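Local coordinates for purine nucleoside phosphorylase (Thermus thermophilus, PDB 6TK9), which probably catalyses the reversible phosphorolysis of purine nucleosides such as inosine and guanosine, releasing the base and ribose 1-phosphate, at residues 123-128 with 257-262; 227-232 with 265-270. All coordinates share one frame; numbering follows the deposited sequence.

Contact 1: 123-128 with 257-262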
loop_
_atom_site.group_PDB
_atom_site.type_symbol
_atom_site.label_atom_id
_atom_site.label_comp_id
_atom_site.label_asym_id
_atom_site.label_seq_id
_atom_site.Cartn_x
_atom_site.Cartn_y
_atom_site.Cartn_z
ATOM N N GLY A 123 -21.503 18.656 -0.729
ATOM C CA GLY A 123 -21.851 19.938 -1.369
ATOM C C GLY A 123 -20.747 20.482 -2.276
ATOM O O GLY A 123 -21.054 21.381 -3.088
ATOM N N GLY A 124 -19.509 19.985 -2.165
ATOM C CA GLY A 124 -18.365 20.515 -2.930
ATOM C C GLY A 124 -18.364 20.020 -4.361
ATOM O O GLY A 124 -19.165 19.161 -4.698
ATOM N N ILE A 125 -17.458 20.544 -5.173
ATOM C CA ILE A 125 -17.331 20.208 -6.618
ATOM C C ILE A 125 -15.890 19.731 -6.878
ATOM O O ILE A 125 -14.923 20.391 -6.398
ATOM C CB ILE A 125 -17.712 21.438 -7.460
ATOM C CG1 ILE A 125 -19.150 21.891 -7.198
ATOM C CG2 ILE A 125 -17.459 21.182 -8.928
ATOM C CD1 ILE A 125 -19.539 23.145 -7.949
ATOM N N MET A 126 -15.752 18.610 -7.592
ATOM C CA MET A 126 -14.448 17.970 -7.884
ATOM C C MET A 126 -14.268 18.002 -9.391
ATOM O O MET A 126 -15.087 17.400 -10.082
ATOM C CB MET A 126 -14.354 16.520 -7.387
ATOM C CG MET A 126 -12.958 15.911 -7.568
ATOM S SD MET A 126 -12.896 14.100 -7.343
ATOM C CE MET A 126 -13.135 13.530 -9.022
ATOM N N LEU A 127 -13.254 18.729 -9.843
ATOM C CA LEU A 127 -12.702 18.623 -11.207
ATOM C C LEU A 127 -12.036 17.252 -11.343
ATOM O O LEU A 127 -11.283 16.871 -10.441
ATOM C CB LEU A 127 -11.690 19.755 -11.376
ATOM C CG LEU A 127 -10.917 19.778 -12.686
ATOM C CD1 LEU A 127 -11.860 19.986 -13.852
ATOM C CD2 LEU A 127 -9.851 20.863 -12.650
ATOM N N HIS A 128 -12.317 16.530 -12.421
ATOM C CA HIS A 128 -11.680 15.226 -12.729
ATOM C C HIS A 128 -10.283 15.496 -13.290
ATOM O O HIS A 128 -10.189 16.251 -14.280
ATOM C CB HIS A 128 -12.524 14.436 -13.729
ATOM C CG HIS A 128 -13.819 13.931 -13.191
ATOM N ND1 HIS A 128 -14.494 12.895 -13.791
ATOM C CD2 HIS A 128 -14.560 14.315 -12.122
ATOM C CE1 HIS A 128 -15.604 12.658 -13.112
ATOM N NE2 HIS A 128 -15.668 13.515 -12.075
ATOM N N GLY A 257 -27.003 23.066 -6.650
ATOM C CA GLY A 257 -27.263 23.342 -8.074
ATOM C C GLY A 257 -26.960 24.785 -8.458
ATOM O O GLY A 257 -26.378 25.031 -9.514
ATOM N N PRO A 258 -27.398 25.789 -7.661
ATOM C CA PRO A 258 -27.152 27.188 -8.006
ATOM C C PRO A 258 -25.638 27.456 -8.096
ATOM O O PRO A 258 -25.217 28.049 -9.095
ATOM C CB PRO A 258 -27.854 27.982 -6.894
ATOM C CG PRO A 258 -28.833 27.011 -6.269
ATOM C CD PRO A 258 -28.198 25.647 -6.433
ATOM N N VAL A 259 -24.856 26.967 -7.117
ATOM C CA VAL A 259 -23.364 27.109 -7.090
ATOM C C VAL A 259 -22.797 26.429 -8.343
ATOM O O VAL A 259 -21.899 27.031 -8.968
ATOM C CB VAL A 259 -22.725 26.550 -5.796
ATOM C CG1 VAL A 259 -21.202 26.529 -5.879
ATOM C CG2 VAL A 259 -23.160 27.321 -4.558
ATOM N N PHE A 260 -23.341 25.257 -8.711
ATOM C CA PHE A 260 -22.859 24.354 -9.797
ATOM C C PHE A 260 -23.230 24.886 -11.199
ATOM O O PHE A 260 -22.417 24.787 -12.156
ATOM C CB PHE A 260 -23.417 22.947 -9.568
ATOM C CG PHE A 260 -23.143 21.981 -10.689
ATOM C CD1 PHE A 260 -21.896 21.394 -10.826
ATOM C CD2 PHE A 260 -24.123 21.675 -11.619
ATOM C CE1 PHE A 260 -21.631 20.510 -11.860
ATOM C CE2 PHE A 260 -23.847 20.807 -12.667
ATOM C CZ PHE A 260 -22.604 20.226 -12.784
ATOM N N ARG A 261 -24.439 25.410 -11.369
ATOM C CA ARG A 261 -24.876 26.011 -12.665
ATOM C C ARG A 261 -24.063 27.280 -12.923
ATOM O O ARG A 261 -23.650 27.493 -14.100
ATOM C CB ARG A 261 -26.363 26.364 -12.650
ATOM C CG ARG A 261 -27.263 25.147 -12.683
ATOM C CD ARG A 261 -28.690 25.517 -12.365
ATOM N NE ARG A 261 -29.226 24.414 -11.611
ATOM C CZ ARG A 261 -29.940 24.522 -10.512
ATOM N NH1 ARG A 261 -30.284 25.710 -10.048
ATOM N NH2 ARG A 261 -30.349 23.423 -9.900
ATOM N N ARG A 262 -23.815 28.064 -11.865
ATOM C CA ARG A 262 -22.984 29.296 -11.956
ATOM C C ARG A 262 -21.575 28.918 -12.422
ATOM O O ARG A 262 -20.962 29.723 -13.160
ATOM C CB ARG A 262 -22.945 30.043 -10.625
ATOM C CG ARG A 262 -22.388 31.452 -10.748
ATOM C CD ARG A 262 -22.088 32.091 -9.406
ATOM N NE ARG A 262 -21.142 33.182 -9.610
ATOM C CZ ARG A 262 -20.263 33.618 -8.704
ATOM N NH1 ARG A 262 -20.186 33.064 -7.501
ATOM N NH2 ARG A 262 -19.447 34.610 -9.020
#
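Ile125 sets its outer methyl against the first turn of helix 257-270, where Val259 and Phe260 receive it. Coming along the chain, Gly123 has its carbonyl oxygen hydrogen-bonded to Thr256 OG1, just ahead of that helix. At Ile125 the backbone passes 7.6 Å from the helix, measured from Ile125 CA to Phe260 CA. The isoleucine points its side chain at the helix and bridges the distance with its longer branch. With chi2 at 177° that branch is fully extended, which carries CD1 as far out as the side chain allows. There CD1 lies 4.0 Å from Phe260 CA, so it touches the helix backbone as well as side chains. It also meets the ring, at an edge and near the ring plane, with Ile125 CD1 4.1 Å from Phe260 CD1; the two side chains cross at about a right angle. On the outer flank Val259 closes in more loosely, its CG1 4.3 Å from Ile125 CD1. All of this is apolar contact, and it buries a modest 113 Å² in total. Beyond Ile125 the strand draws away from the helix: Met126 packs on Phe120 and Ile232, and Leu127 on Ile164 and Ala167 of helix 161-173. The contact thus joins strand 124-133 to the start of the last helix, while Phe260 also reaches Thr231 on strand 225-235, the antiparallel neighbour in the sheet.

Contact 2: 227-232 with 265-270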
loop_
_atom_site.group_PDB
_atom_site.type_symbol
_atom_site.label_atom_id
_atom_site.label_comp_id
_atom_site.label_asym_id
_atom_site.label_seq_id
_atom_site.Cartn_x
_atom_site.Cartn_y
_atom_site.Cartn_z
ATOM N N LEU A 227 -14.025 17.432 -20.226
ATOM C CA LEU A 227 -13.906 18.005 -18.862
ATOM C C LEU A 227 -14.926 17.272 -17.992
ATOM O O LEU A 227 -16.088 17.149 -18.433
ATOM C CB LEU A 227 -14.176 19.514 -18.930
ATOM C CG LEU A 227 -13.892 20.305 -17.657
ATOM C CD1 LEU A 227 -13.963 21.792 -17.933
ATOM C CD2 LEU A 227 -14.872 19.951 -16.562
ATOM N N GLY A 228 -14.488 16.774 -16.833
ATOM C CA GLY A 228 -15.309 15.976 -15.908
ATOM C C GLY A 228 -15.538 16.728 -14.611
ATOM O O GLY A 228 -14.559 17.205 -14.024
ATOM N N LEU A 229 -16.788 16.848 -14.179
ATOM C CA LEU A 229 -17.130 17.494 -12.902
ATOM C C LEU A 229 -18.124 16.590 -12.195
ATOM O O LEU A 229 -19.066 16.094 -12.839
ATOM C CB LEU A 229 -17.724 18.892 -13.096
ATOM C CG LEU A 229 -16.915 19.877 -13.937
ATOM C CD1 LEU A 229 -17.726 21.151 -14.141
ATOM C CD2 LEU A 229 -15.563 20.201 -13.305
ATOM N N SER A 230 -17.881 16.388 -10.906
ATOM C CA SER A 230 -18.807 15.704 -9.996
ATOM C C SER A 230 -19.164 16.693 -8.889
ATOM O O SER A 230 -18.308 17.538 -8.518
ATOM C CB SER A 230 -18.201 14.439 -9.496
ATOM O OG SER A 230 -17.953 13.579 -10.597
ATOM N N THR A 231 -20.437 16.674 -8.523
ATOM C CA THR A 231 -20.965 17.180 -7.248
ATOM C C THR A 231 -20.653 16.091 -6.229
ATOM O O THR A 231 -21.123 14.961 -6.413
ATOM C CB THR A 231 -22.462 17.490 -7.362
ATOM O OG1 THR A 231 -22.641 18.585 -8.272
ATOM C CG2 THR A 231 -23.058 17.795 -6.004
ATOM N N ILE A 232 -19.829 16.399 -5.236
ATOM C CA ILE A 232 -19.568 15.462 -4.120
ATOM C C ILE A 232 -20.802 15.516 -3.206
ATOM O O ILE A 232 -20.807 16.290 -2.253
ATOM C CB ILE A 232 -18.246 15.815 -3.423
ATOM C CG1 ILE A 232 -17.081 15.819 -4.415
ATOM C CG2 ILE A 232 -17.991 14.883 -2.247
ATOM C CD1 ILE A 232 -16.820 14.490 -5.051
ATOM N N ARG A 265 -21.674 27.476 -16.252
ATOM C CA ARG A 265 -21.880 28.706 -17.075
ATOM C C ARG A 265 -20.545 29.452 -17.189
ATOM O O ARG A 265 -20.172 29.801 -18.324
ATOM C CB ARG A 265 -22.961 29.610 -16.470
ATOM C CG ARG A 265 -24.394 29.146 -16.698
ATOM C CD ARG A 265 -25.333 29.968 -15.834
ATOM N NE ARG A 265 -26.728 29.628 -16.068
ATOM C CZ ARG A 265 -27.427 29.982 -17.142
ATOM N NH1 ARG A 265 -26.865 30.687 -18.112
ATOM N NH2 ARG A 265 -28.695 29.623 -17.246
ATOM N N GLY A 266 -19.861 29.671 -16.058
ATOM C CA GLY A 266 -18.529 30.307 -16.005
ATOM C C GLY A 266 -17.579 29.703 -17.028
ATOM O O GLY A 266 -16.977 30.464 -17.812
ATOM N N ILE A 267 -17.481 28.372 -17.037
ATOM C CA ILE A 267 -16.623 27.590 -17.972
ATOM C C ILE A 267 -17.127 27.785 -19.411
ATOM O O ILE A 267 -16.320 28.201 -20.262
ATOM C CB ILE A 267 -16.604 26.109 -17.543
ATOM C CG1 ILE A 267 -15.834 25.938 -16.233
ATOM C CG2 ILE A 267 -16.065 25.220 -18.654
ATOM C CD1 ILE A 267 -16.270 24.747 -15.407
ATOM N N LEU A 268 -18.400 27.478 -19.677
ATOM C CA LEU A 268 -19.052 27.664 -21.006
ATOM C C LEU A 268 -18.679 29.017 -21.615
ATOM O O LEU A 268 -18.491 29.068 -22.844
ATOM C CB LEU A 268 -20.578 27.575 -20.872
ATOM C CG LEU A 268 -21.244 26.402 -21.587
ATOM C CD1 LEU A 268 -20.689 25.080 -21.101
ATOM C CD2 LEU A 268 -22.744 26.438 -21.359
ATOM N N ALA A 269 -18.624 30.083 -20.816
ATOM C CA ALA A 269 -18.468 31.468 -21.323
ATOM C C ALA A 269 -17.076 31.640 -21.934
ATOM O O ALA A 269 -16.944 32.486 -22.823
ATOM C CB ALA A 269 -18.716 32.462 -20.228
ATOM N N GLU A 270 -16.094 30.842 -21.505
ATOM C CA GLU A 270 -14.672 30.996 -21.912
ATOM C C GLU A 270 -14.324 30.062 -23.082
ATOM O O GLU A 270 -13.225 30.222 -23.604
ATOM C CB GLU A 270 -13.745 30.727 -20.728
ATOM C CG GLU A 270 -14.149 31.428 -19.432
ATOM C CD GLU A 270 -13.840 32.918 -19.326
ATOM O OE1 GLU A 270 -14.363 33.702 -20.151
ATOM O OE2 GLU A 270 -13.092 33.295 -18.399
#
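Leu227 and Leu229 pack against Ile267 in a small, wholly apolar helix-on-sheet contact, within the alpha/beta fold of the phosphorylase superfamily, where helices flank a mixed central sheet. The two leucines belong to strand 225-235 and Ile267 to helix 257-270, the last helix of the chain. Being two residues apart on the strand, Leu227 and Leu229 point from the same face of the sheet, with Gly228 between them. The backbones stay well separated, 10.0 Å from Leu227 CA to Ile267 CA, so side chains alone span the gap. On the helix a single residue does the work: all three side chains point across the interface and all three are buried, yet only 97 Å² is covered in total.

The leucines turn differently about their first torsions, Leu227 with CG anti to the backbone N (chi1 -171°) and Leu229 with CG beside that nitrogen (chi1 -53°), and each delivers its CD1 to a different branch of Ile267. Leu166 of helix 161-173 and Leu108 of strand 106-115 also touch Ile267, and Leu163 touches Leu227, so the hydrophobic layer continues past these residues. Two residues earlier on the helix, Arg265 forms a salt bridge through NH2 with Glu37 OE1. Back in the apolar layer, the Leu227 and Ile267 side chains meet at a slant, with Ile267 CG2 4.1 Å from Leu227 CD1. The long branch of Ile267 meets Leu229 tip to tip, Ile267 CD1 standing 4.1 Å from Leu229 CD1.

How the contacts relate
From the N terminus the chain lays down 123-128, then 227-232, and only then the final helix with 257-262 and 265-270. Contact 1 closes a loop of 128 residues and contact 2 one of 32; because their segments alternate, the two loops cross rather than nest. Both bring helix 257-270 onto one sheet, its start to strand 124-133 and its later part to strand 225-235. These antiparallel strands are joined directly: His128 N probably donates to Gly228 O (2.8 Å), and His128 NE2 lies 2.7 Å from Ser230 OG, a probable hydrogen bond. Leu127 CD1 packs 3.7 Å from Leu229 CD2, joining segments 123-128 and 227-232.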